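PDB 5NBH: fiber, which forms the trimeric spikes of the adenovirus capsid and, through the distal domain seen here, binds N-acetylglucosamine and probably mediates attachment to host cells. Local coordinates for residues His107-Arg112 with Leu118-Val123; Thr87-Pro92 with Gln152-Thr157. All coordinates share one frame; numbering follows the deposited sequence. Where two conformers were deposited one is given.

Contact 1. Residues His107-Arg112 with Leu118-Val123; sequences HIQMVR and LFNIDV
His107-Arg112 and Leu118-Val123 run antiparallel, their axes 4.8 Å apart at closest and their directions 169° from each other. His107 with Asp122, Gln109 with Asn120 and Val111 with Leu118 are hydrogen-bonded pairs, each closed by two backbone bonds; Ile108 with Ile121 and Met110 with Phe119 are the non-hydrogen-bonded pairs between them. There the CA-H groups point at carbonyls across the gap, as Ile108 CA does at Asn120 O (3.4 Å). On the face that carries Gln109 and Asn120, a side-chain bond is added to the backbone ladder: Asn120 ND2 donates to Gln109 OE1 over 2.8 Å, in the plane of the glutamine carbonyl. A bend at chi2 (86°) brings the Gln109 amide up to that of Asn120, and the two amide planes stand 34° apart. This buried polar pair lies beside a second subunit, whose Thr116 packs on Gln109 and whose Met229 packs on Asn120. The other face is apolar. Ile108 CG2 approaches the Phe119 ring obliquely, 3.8 Å from CE2, while Ile108 CG1 lies alongside Ile121 CG1. Met110 runs beside the same ring, with CG 3.9 Å from CD2 of Phe119; its methyl lies in plane at the ring edge, and SD, 5.5 Å from the Phe119 centroid and also at the edge, makes a Met-aromatic contact. Ile211 of strand 208-217 touches both Met110 and Phe119, and Leu213 touches Ile121, so this face packs against the second sheet. A beta hairpin with one apolar face in the core of a beta sandwich and the other toward the trimer interface is characteristic of adenovirus fibre heads.

Contact 2. Residues Thr87-Pro92 with Gln152-Thr157; sequences TPFNTP and QVMGGT
With chi1 at -65° Phe89 sets CG anti to its own carbonyl carbon, and the ring reaches Met154. In the conformer given, one of two deposited, Met154 leaves its backbone with CG opposite the backbone N and then folds twice, at chi2 (63°) and chi3 (72°), presenting its methyl to the ring. In that conformer Met154 CE rests over one face of Phe89, 4.2 Å from the ring centroid and displaced toward the rim, with CE2 and CZ as the ring atoms it touches. This is a CH-pi contact; the sulfur stands farther off and oblique, 4.9 Å from SD to the Phe89 centroid, adding a Met-aromatic component. The two side chains cross at about a right angle. A second point of contact lies at Pro88, whose CG packs 3.9 Å from CD of Gln152. The extended Gln152 chain crosses the proline, laying its amide against CB and CG without a hydrogen bond between the segments. Its OE1 is hydrogen-bonded to NH2 of Arg150, just before the strand; the Arg150 side chain also packs on Pro88. The proline and phenylalanine occupy the first two positions of a type II turn, Pro88 to Thr91, closed by Thr91 N to Pro88 O at 2.8 Å. Thr91 OG1 gives a further bond to Phe89 O, coming from above the carbonyl plane. Another subunit borders the contact: its Glu231 packs on Phe89 and its Thr115 on Met154. Here a type II beta turn interrupting strand 83-96 is packed, by a proline and an aromatic ring, against Gln152 and Met154, at strand 152-153, the outermost of its sheet within this chain, at the border of a neighbouring subunit in the fibre trimer.

How the contacts relate
After the short strands between 46 and 78 the chain reaches the turn of 87-92, which interrupts strand 83-96, then passes into strand 103-113 and folds back along strand 116-125, closing the short hairpin of contact 1. Only after strand 131-140 does it return to 152-157, where contact 2 closes a loop of 59 residues with contact 1 nested inside. Both reach one antiparallel sheet, in which strand 83-96 lies between 152-153 and 103-113. They also touch directly: Thr87 OG1 is probably hydrogen-bonded to Ile108 N, and Pro92 packs against His107. Both contacts border the second subunit, so the hairpin, the turn and the residues from Met154 on all adjoin the trimer interface.

Contact 1. Residues His107-Arg112 with Leu118-Val123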
loop_
_atom_site.group_PDB
_atom_site.type_symbol
_atom_site.label_atom_id
_atom_site.label_comp_id
_atom_site.label_asym_id
_atom_site.label_seq_id
_atom_site.Cartn_x
_atom_site.Cartn_y
_atom_site.Cartn_z
ATOM N N HIS A 107 15.400 7.391 -4.832
ATOM C CA HIS A 107 14.905 6.009 -4.779
ATOM C C HIS A 107 13.423 6.088 -5.049
ATOM O O HIS A 107 12.731 6.907 -4.454
ATOM C CB HIS A 107 15.142 5.381 -3.422
ATOM C CG HIS A 107 16.593 5.261 -3.041
ATOM N ND1 HIS A 107 17.368 4.174 -3.376
ATOM C CD2 HIS A 107 17.383 6.072 -2.301
ATOM C CE1 HIS A 107 18.584 4.336 -2.893
ATOM N NE2 HIS A 107 18.625 5.485 -2.244
ATOM N N ILE A 108 12.939 5.272 -5.970
ATOM C CA ILE A 108 11.549 5.327 -6.409
ATOM C C ILE A 108 10.911 3.950 -6.384
ATOM O O ILE A 108 11.518 2.983 -6.890
ATOM C CB ILE A 108 11.474 5.842 -7.852
ATOM C CG1 ILE A 108 12.095 7.247 -7.947
ATOM C CG2 ILE A 108 10.047 5.944 -8.329
ATOM C CD1 ILE A 108 12.499 7.601 -9.354
ATOM N N GLN A 109 9.702 3.858 -5.830
ATOM C CA GLN A 109 8.894 2.636 -5.950
ATOM C C GLN A 109 7.507 2.956 -6.494
ATOM O O GLN A 109 6.863 3.926 -6.076
ATOM C CB GLN A 109 8.763 1.926 -4.624
ATOM C CG GLN A 109 10.075 1.596 -3.960
ATOM C CD GLN A 109 10.599 2.724 -3.126
ATOM O OE1 GLN A 109 9.845 3.382 -2.403
ATOM N NE2 GLN A 109 11.887 2.954 -3.214
ATOM N N MET A 110 7.035 2.153 -7.437
ATOM C CA MET A 110 5.729 2.312 -8.007
ATOM C C MET A 110 5.013 0.978 -7.802
ATOM O O MET A 110 5.353 0.020 -8.455
ATOM C CB MET A 110 5.858 2.685 -9.467
ATOM C CG MET A 110 6.806 3.856 -9.648
ATOM S SD MET A 110 6.994 4.389 -11.344
ATOM C CE MET A 110 5.396 5.042 -11.671
ATOM N N VAL A 111 4.073 0.962 -6.875
ATOM C CA VAL A 111 3.405 -0.274 -6.411
ATOM C C VAL A 111 2.018 -0.378 -6.965
ATOM O O VAL A 111 1.145 0.452 -6.666
ATOM C CB VAL A 111 3.370 -0.386 -4.863
ATOM C CG1 VAL A 111 2.821 -1.758 -4.449
ATOM C CG2 VAL A 111 4.747 -0.170 -4.261
ATOM N N ARG A 112 1.774 -1.444 -7.730
ATOM C CA ARG A 112 0.514 -1.651 -8.394
ATOM C C ARG A 112 -0.274 -2.733 -7.654
ATOM O O ARG A 112 0.247 -3.820 -7.407
ATOM C CB ARG A 112 0.810 -2.053 -9.859
ATOM C CG ARG A 112 -0.349 -2.546 -10.688
ATOM C CD ARG A 112 -1.328 -1.469 -11.058
ATOM N NE ARG A 112 -2.484 -2.108 -11.674
ATOM C CZ ARG A 112 -2.802 -2.134 -12.968
ATOM N NH1 ARG A 112 -2.108 -1.466 -13.889
ATOM N NH2 ARG A 112 -3.874 -2.821 -13.334
ATOM N N LEU A 118 0.563 3.121 -6.147
ATOM C CA LEU A 118 1.129 3.909 -5.048
ATOM C C LEU A 118 2.534 4.311 -5.445
ATOM O O LEU A 118 3.404 3.459 -5.610
ATOM C CB LEU A 118 1.137 3.081 -3.738
ATOM C CG LEU A 118 1.798 3.681 -2.496
ATOM C CD1 LEU A 118 1.208 5.004 -2.122
ATOM C CD2 LEU A 118 1.700 2.699 -1.327
ATOM N N PHE A 119 2.763 5.611 -5.635
ATOM C CA PHE A 119 4.060 6.135 -6.034
ATOM C C PHE A 119 4.767 6.658 -4.796
ATOM O O PHE A 119 4.165 7.400 -4.042
ATOM C CB PHE A 119 3.846 7.273 -7.056
ATOM C CG PHE A 119 5.105 7.964 -7.492
ATOM C CD1 PHE A 119 5.647 9.017 -6.747
ATOM C CD2 PHE A 119 5.791 7.520 -8.603
ATOM C CE1 PHE A 119 6.834 9.625 -7.117
ATOM C CE2 PHE A 119 6.966 8.141 -8.986
ATOM C CZ PHE A 119 7.483 9.186 -8.246
ATOM N N ASN A 120 5.998 6.232 -4.576
ATOM C CA ASN A 120 6.815 6.699 -3.472
ATOM C C ASN A 120 8.157 7.115 -3.993
ATOM O O ASN A 120 8.755 6.409 -4.779
ATOM C CB ASN A 120 7.042 5.595 -2.446
ATOM C CG ASN A 120 7.758 6.100 -1.217
ATOM O OD1 ASN A 120 7.196 6.874 -0.436
ATOM N ND2 ASN A 120 9.007 5.642 -1.019
ATOM N N ILE A 121 8.640 8.261 -3.540
ATOM C CA ILE A 121 9.957 8.734 -3.896
ATOM C C ILE A 121 10.680 9.277 -2.667
ATOM O O ILE A 121 10.083 9.900 -1.805
ATOM C CB ILE A 121 9.905 9.798 -5.031
ATOM C CG1 ILE A 121 11.303 10.077 -5.570
ATOM C CG2 ILE A 121 9.186 11.062 -4.582
ATOM C CD1 ILE A 121 11.275 10.841 -6.897
ATOM N N ASP A 122 11.971 9.018 -2.625
ATOM C CA ASP A 122 12.853 9.516 -1.574
ATOM C C ASP A 122 13.913 10.317 -2.290
ATOM O O ASP A 122 14.701 9.741 -3.019
ATOM C CB ASP A 122 13.471 8.321 -0.876
ATOM C CG ASP A 122 14.005 8.672 0.453
ATOM O OD1 ASP A 122 13.329 8.360 1.442
ATOM O OD2 ASP A 122 15.056 9.317 0.500
ATOM N N VAL A 123 13.906 11.641 -2.142
ATOM C CA VAL A 123 14.759 12.525 -2.945
ATOM C C VAL A 123 15.825 13.060 -2.023
ATOM O O VAL A 123 15.516 13.555 -0.957
ATOM C CB VAL A 123 13.964 13.723 -3.523
ATOM C CG1 VAL A 123 14.871 14.705 -4.281
ATOM C CG2 VAL A 123 12.851 13.255 -4.437
#

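Contact 2. Residues Thr87-Pro92 with Gln152-Thr157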
loop_
_atom_site.group_PDB
_atom_site.type_symbol
_atom_site.label_atom_id
_atom_site.label_comp_id
_atom_site.label_asym_id
_atom_site.label_seq_id
_atom_site.Cartn_x
_atom_site.Cartn_y
_atom_site.Cartn_z
ATOM N N THR A 87 13.536 1.671 -8.591
ATOM C CA THR A 87 14.988 1.785 -8.707
ATOM C C THR A 87 15.641 0.578 -8.003
ATOM O O THR A 87 15.153 0.117 -6.954
ATOM C CB THR A 87 15.500 3.105 -8.090
ATOM O OG1 THR A 87 14.946 3.273 -6.778
ATOM C CG2 THR A 87 15.118 4.277 -8.978
ATOM N N PRO A 88 16.745 0.059 -8.575
ATOM C CA PRO A 88 17.395 -1.081 -7.939
ATOM C C PRO A 88 17.916 -0.782 -6.575
ATOM O O PRO A 88 18.241 0.369 -6.245
ATOM C CB PRO A 88 18.562 -1.423 -8.908
ATOM C CG PRO A 88 18.246 -0.739 -10.188
ATOM C CD PRO A 88 17.465 0.481 -9.793
ATOM N N PHE A 89 17.972 -1.832 -5.769
ATOM C CA PHE A 89 18.595 -1.819 -4.459
ATOM C C PHE A 89 19.918 -1.046 -4.534
ATOM O O PHE A 89 20.787 -1.378 -5.362
ATOM C CB PHE A 89 18.885 -3.277 -4.025
ATOM C CG PHE A 89 17.647 -4.165 -3.804
ATOM C CD1 PHE A 89 16.401 -3.641 -3.482
ATOM C CD2 PHE A 89 17.760 -5.563 -3.888
ATOM C CE1 PHE A 89 15.292 -4.468 -3.259
ATOM C CE2 PHE A 89 16.660 -6.395 -3.668
ATOM C CZ PHE A 89 15.423 -5.847 -3.351
ATOM N N ASN A 90 20.047 0.009 -3.735
ATOM C CA ASN A 90 21.304 0.763 -3.666
ATOM C C ASN A 90 21.711 1.435 -5.009
ATOM O O ASN A 90 22.886 1.757 -5.225
ATOM C CB ASN A 90 22.417 -0.206 -3.182
ATOM C CG ASN A 90 23.381 0.431 -2.213
ATOM O OD1 ASN A 90 23.759 1.603 -2.342
ATOM N ND2 ASN A 90 23.802 -0.355 -1.228
ATOM N N THR A 91 20.742 1.660 -5.903
ATOM C CA THR A 91 21.009 2.259 -7.217
ATOM C C THR A 91 20.027 3.403 -7.477
ATOM O O THR A 91 19.190 3.345 -8.392
ATOM C CB THR A 91 20.952 1.192 -8.312
ATOM O OG1 THR A 91 21.727 0.059 -7.891
ATOM C CG2 THR A 91 21.482 1.722 -9.644
ATOM N N PRO A 92 20.135 4.466 -6.663
ATOM C CA PRO A 92 19.243 5.601 -6.858
ATOM C C PRO A 92 19.472 6.279 -8.208
ATOM O O PRO A 92 20.552 6.178 -8.774
ATOM C CB PRO A 92 19.599 6.531 -5.700
ATOM C CG PRO A 92 21.009 6.225 -5.391
ATOM C CD PRO A 92 21.172 4.758 -5.656
ATOM N N GLN A 152 13.421 -1.364 -12.457
ATOM C CA GLN A 152 13.273 -2.811 -12.606
ATOM C C GLN A 152 11.941 -3.227 -12.020
ATOM O O GLN A 152 11.523 -2.658 -11.030
ATOM C CB GLN A 152 14.354 -3.506 -11.776
ATOM C CG GLN A 152 15.713 -3.373 -12.391
ATOM C CD GLN A 152 16.830 -4.063 -11.635
ATOM O OE1 GLN A 152 17.923 -4.219 -12.182
ATOM N NE2 GLN A 152 16.575 -4.487 -10.406
ATOM N N VAL A 153 11.297 -4.227 -12.622
ATOM C CA VAL A 153 10.151 -4.854 -11.985
ATOM C C VAL A 153 10.741 -5.913 -11.022
ATOM O O VAL A 153 11.517 -6.773 -11.447
ATOM C CB VAL A 153 9.180 -5.501 -13.003
ATOM C CG1 VAL A 153 7.977 -6.095 -12.274
ATOM C CG2 VAL A 153 8.710 -4.509 -14.061
ATOM N N MET A 154 10.422 -5.790 -9.741
ATOM C CA MET A 154 11.026 -6.590 -8.671
ATOM C C MET A 154 9.978 -7.427 -7.930
ATOM O O MET A 154 8.949 -6.916 -7.452
ATOM C CB MET A 154 11.741 -5.629 -7.727
ATOM C CG MET A 154 12.278 -6.187 -6.421
ATOM S SD MET A 154 13.544 -7.441 -6.638
ATOM C CE MET A 154 14.944 -6.484 -7.198
ATOM N N GLY A 155 10.250 -8.717 -7.784
ATOM C CA GLY A 155 9.314 -9.553 -7.041
ATOM C C GLY A 155 9.670 -9.564 -5.574
ATOM O O GLY A 155 10.765 -9.145 -5.161
ATOM N N GLY A 156 8.751 -10.050 -4.757
ATOM C CA GLY A 156 8.974 -10.207 -3.306
ATOM C C GLY A 156 10.086 -11.149 -2.937
ATOM O O GLY A 156 10.630 -11.114 -1.813
ATOM N N THR A 157 10.423 -12.011 -3.891
ATOM C CA THR A 157 11.601 -12.841 -3.859
ATOM C C THR A 157 12.923 -12.103 -3.861
ATOM O O THR A 157 13.955 -12.713 -3.596
ATOM C CB THR A 157 11.614 -13.756 -5.105
ATOM O OG1 THR A 157 11.609 -12.944 -6.284
ATOM C CG2 THR A 157 10.401 -14.684 -5.102
#